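Local coordinates for racemase (Pseudovibrio sp. JE062, PDB 3NZG), which belongs to the enolase superfamily, pairing an enolase-like N-terminal domain with a TIM-barrel-like C-terminal domain that binds a magnesium ion, at residues Asp207-Tyr212 and Leu234-Ala239. Numbering follows the deposited sequence.
Sequences DMMVDY and LYFAEA. With MG (magnesium ion), chain Q.
Val210 and Glu238 lie at the heart of a parallel strand pairing that carries a metal site at its end, a compact illustration of how a TIM-barrel-like domain builds function onto the C-terminal ends of its strands. The segments belong to one beta-alpha-beta unit, strand 207-211, helix 219-228 and strand 237-238. Their backbone ladder runs from Tyr235 N to Met208 O (2.8 Å), by way of Val210 N to Phe236 O and Glu238 N to Val210 O, to Tyr212 N on Glu238 O, the straightest of the four bonds (N-H...O 173°).

Packing is tightest around Met209, a selenomethionine. Its bend at chi2 (74°) lets one side chain serve two rings: CG sits over a face of Phe236, 3.4 Å from the ring centroid, while CE lies over a face of Tyr235, 3.9 Å from that centroid. Tyr337 touches Met209 and Met312 touches Phe236, closing round the cluster. On the helix-facing side of the sheet, Val210 CG2 meets Leu234 CD1, and Val210 CG1 covers a face of Tyr212 beneath helix 188-202. Here the fit is looser and includes water: one molecule donates to Phe236 O (3.0 Å) and also hydrogen-bonds Tyr212 OH.

At the metal end the carboxylates of Asp211 and Glu238, with planes 49° apart, converge without bonding to each other. Asp211 OD2 binds magnesium at 2.2 Å and Glu238 OE2 at 2.1 Å; Glu264 is a further ligand. A metal-bound water donates to Asp211 OD1, which also accepts from Leu213 N, while Glu238 OE1 forms a salt bridge with Lys177 and accepts a hydrogen bond from Gln285 NE2. The 2.6 Å separation of Asp211 OD2 and Glu238 OE2 would probably be unfavourable for two bare carboxylates, which suggests that the magnesium, probably with Lys177, offsets their mutual repulsion.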
loop_
_atom_site.group_PDB
_atom_site.type_symbol
_atom_site.label_atom_id
_atom_site.label_comp_id
_atom_site.label_asym_id
_atom_site.label_seq_id
_atom_site.Cartn_x
_atom_site.Cartn_y
_atom_site.Cartn_z
ATOM N N ASP D 207 22.238 -18.630 25.837
ATOM C CA ASP D 207 21.969 -17.730 24.723
ATOM C C ASP D 207 23.068 -16.691 24.617
ATOM O O ASP D 207 23.588 -16.212 25.627
ATOM C CB ASP D 207 20.605 -17.052 24.876
ATOM C CG ASP D 207 19.481 -17.891 24.304
ATOM O OD1 ASP D 207 19.668 -18.440 23.188
ATOM O OD2 ASP D 207 18.420 -17.998 24.954
HETATM N N MSE D 208 23.431 -16.360 23.385
HETATM C CA MSE D 208 24.484 -15.392 23.150
HETATM C C MSE D 208 24.011 -14.220 22.288
HETATM O O MSE D 208 23.576 -14.406 21.149
HETATM C CB MSE D 208 25.674 -16.076 22.468
HETATM C CG MSE D 208 26.990 -15.313 22.584
HETATM SE SE MSE D 208 28.458 -16.253 21.725
HETATM C CE MSE D 208 28.817 -15.035 20.264
HETATM N N MSE D 209 24.082 -13.020 22.855
HETATM C CA MSE D 209 23.709 -11.800 22.140
HETATM C C MSE D 209 25.015 -11.167 21.680
HETATM O O MSE D 209 26.062 -11.394 22.283
HETATM C CB MSE D 209 22.976 -10.822 23.064
HETATM C CG MSE D 209 21.577 -11.232 23.454
HETATM SE SE MSE D 209 21.501 -12.684 24.743
HETATM C CE MSE D 209 19.665 -12.457 25.326
ATOM N N VAL D 210 24.971 -10.382 20.611
ATOM C CA VAL D 210 26.184 -9.738 20.137
ATOM C C VAL D 210 25.981 -8.246 19.924
ATOM O O VAL D 210 24.992 -7.815 19.323
ATOM C CB VAL D 210 26.690 -10.365 18.812
ATOM C CG1 VAL D 210 27.998 -9.703 18.395
ATOM C CG2 VAL D 210 26.889 -11.860 18.981
ATOM N N ASP D 211 26.921 -7.461 20.440
ATOM C CA ASP D 211 26.884 -6.009 20.307
ATOM C C ASP D 211 28.005 -5.649 19.332
ATOM O O ASP D 211 29.182 -5.881 19.620
ATOM C CB ASP D 211 27.140 -5.352 21.668
ATOM C CG ASP D 211 26.761 -3.887 21.693
ATOM O OD1 ASP D 211 27.006 -3.180 20.688
ATOM O OD2 ASP D 211 26.223 -3.441 22.732
ATOM N N TYR D 212 27.648 -5.091 18.180
ATOM C CA TYR D 212 28.648 -4.741 17.181
ATOM C C TYR D 212 29.198 -3.325 17.325
ATOM O O TYR D 212 30.044 -2.897 16.541
ATOM C CB TYR D 212 28.071 -4.965 15.774
ATOM C CG TYR D 212 27.730 -6.418 15.497
ATOM C CD1 TYR D 212 28.646 -7.268 14.887
ATOM C CD2 TYR D 212 26.497 -6.952 15.883
ATOM C CE1 TYR D 212 28.348 -8.616 14.668
ATOM C CE2 TYR D 212 26.189 -8.298 15.669
ATOM C CZ TYR D 212 27.122 -9.123 15.063
ATOM O OH TYR D 212 26.839 -10.451 14.864
ATOM N N LEU D 234 22.594 -17.088 17.274
ATOM C CA LEU D 234 22.730 -15.958 18.194
ATOM C C LEU D 234 21.350 -15.374 18.515
ATOM O O LEU D 234 20.463 -15.371 17.660
ATOM C CB LEU D 234 23.628 -14.889 17.569
ATOM C CG LEU D 234 24.999 -15.384 17.084
ATOM C CD1 LEU D 234 25.750 -14.237 16.432
ATOM C CD2 LEU D 234 25.800 -15.945 18.260
ATOM N N TYR D 235 21.168 -14.874 19.737
ATOM C CA TYR D 235 19.875 -14.323 20.136
ATOM C C TYR D 235 19.526 -13.051 19.360
ATOM O O TYR D 235 18.396 -12.909 18.892
ATOM C CB TYR D 235 19.828 -14.042 21.644
ATOM C CG TYR D 235 18.422 -13.749 22.138
ATOM C CD1 TYR D 235 17.629 -14.761 22.676
ATOM C CD2 TYR D 235 17.866 -12.475 22.011
ATOM C CE1 TYR D 235 16.318 -14.518 23.071
ATOM C CE2 TYR D 235 16.544 -12.216 22.405
ATOM C CZ TYR D 235 15.775 -13.245 22.933
ATOM O OH TYR D 235 14.472 -13.019 23.322
ATOM N N PHE D 236 20.478 -12.125 19.236
ATOM C CA PHE D 236 20.246 -10.898 18.467
ATOM C C PHE D 236 21.520 -10.205 17.977
ATOM O O PHE D 236 22.636 -10.566 18.369
ATOM C CB PHE D 236 19.360 -9.891 19.245
ATOM C CG PHE D 236 20.030 -9.233 20.437
ATOM C CD1 PHE D 236 21.277 -8.623 20.325
ATOM C CD2 PHE D 236 19.379 -9.172 21.658
ATOM C CE1 PHE D 236 21.860 -7.969 21.403
ATOM C CE2 PHE D 236 19.963 -8.512 22.744
ATOM C CZ PHE D 236 21.202 -7.911 22.614
ATOM N N ALA D 237 21.333 -9.223 17.096
ATOM C CA ALA D 237 22.423 -8.428 16.537
ATOM C C ALA D 237 22.118 -6.987 16.919
ATOM O O ALA D 237 21.154 -6.389 16.429
ATOM C CB ALA D 237 22.477 -8.579 15.014
ATOM N N GLU D 238 22.939 -6.442 17.811
ATOM C CA GLU D 238 22.763 -5.087 18.307
ATOM C C GLU D 238 23.778 -4.100 17.735
ATOM O O GLU D 238 24.934 -4.448 17.472
ATOM C CB GLU D 238 22.861 -5.098 19.844
ATOM C CG GLU D 238 22.872 -3.723 20.510
ATOM C CD GLU D 238 23.136 -3.796 22.018
ATOM O OE1 GLU D 238 22.782 -4.816 22.647
ATOM O OE2 GLU D 238 23.682 -2.819 22.576
ATOM N N ALA D 239 23.327 -2.864 17.550
ATOM C CA ALA D 239 24.168 -1.785 17.054
ATOM C C ALA D 239 24.961 -2.161 15.814
ATOM O O ALA D 239 26.181 -1.991 15.769
ATOM C CB ALA D 239 25.120 -1.315 18.174
HETATM MG MG MG Q . 25.219 -1.479 23.165
HETATM O O HOH W 1 26.036 -0.860 21.522
HETATM O O HOH W 2 24.401 -11.273 15.992
#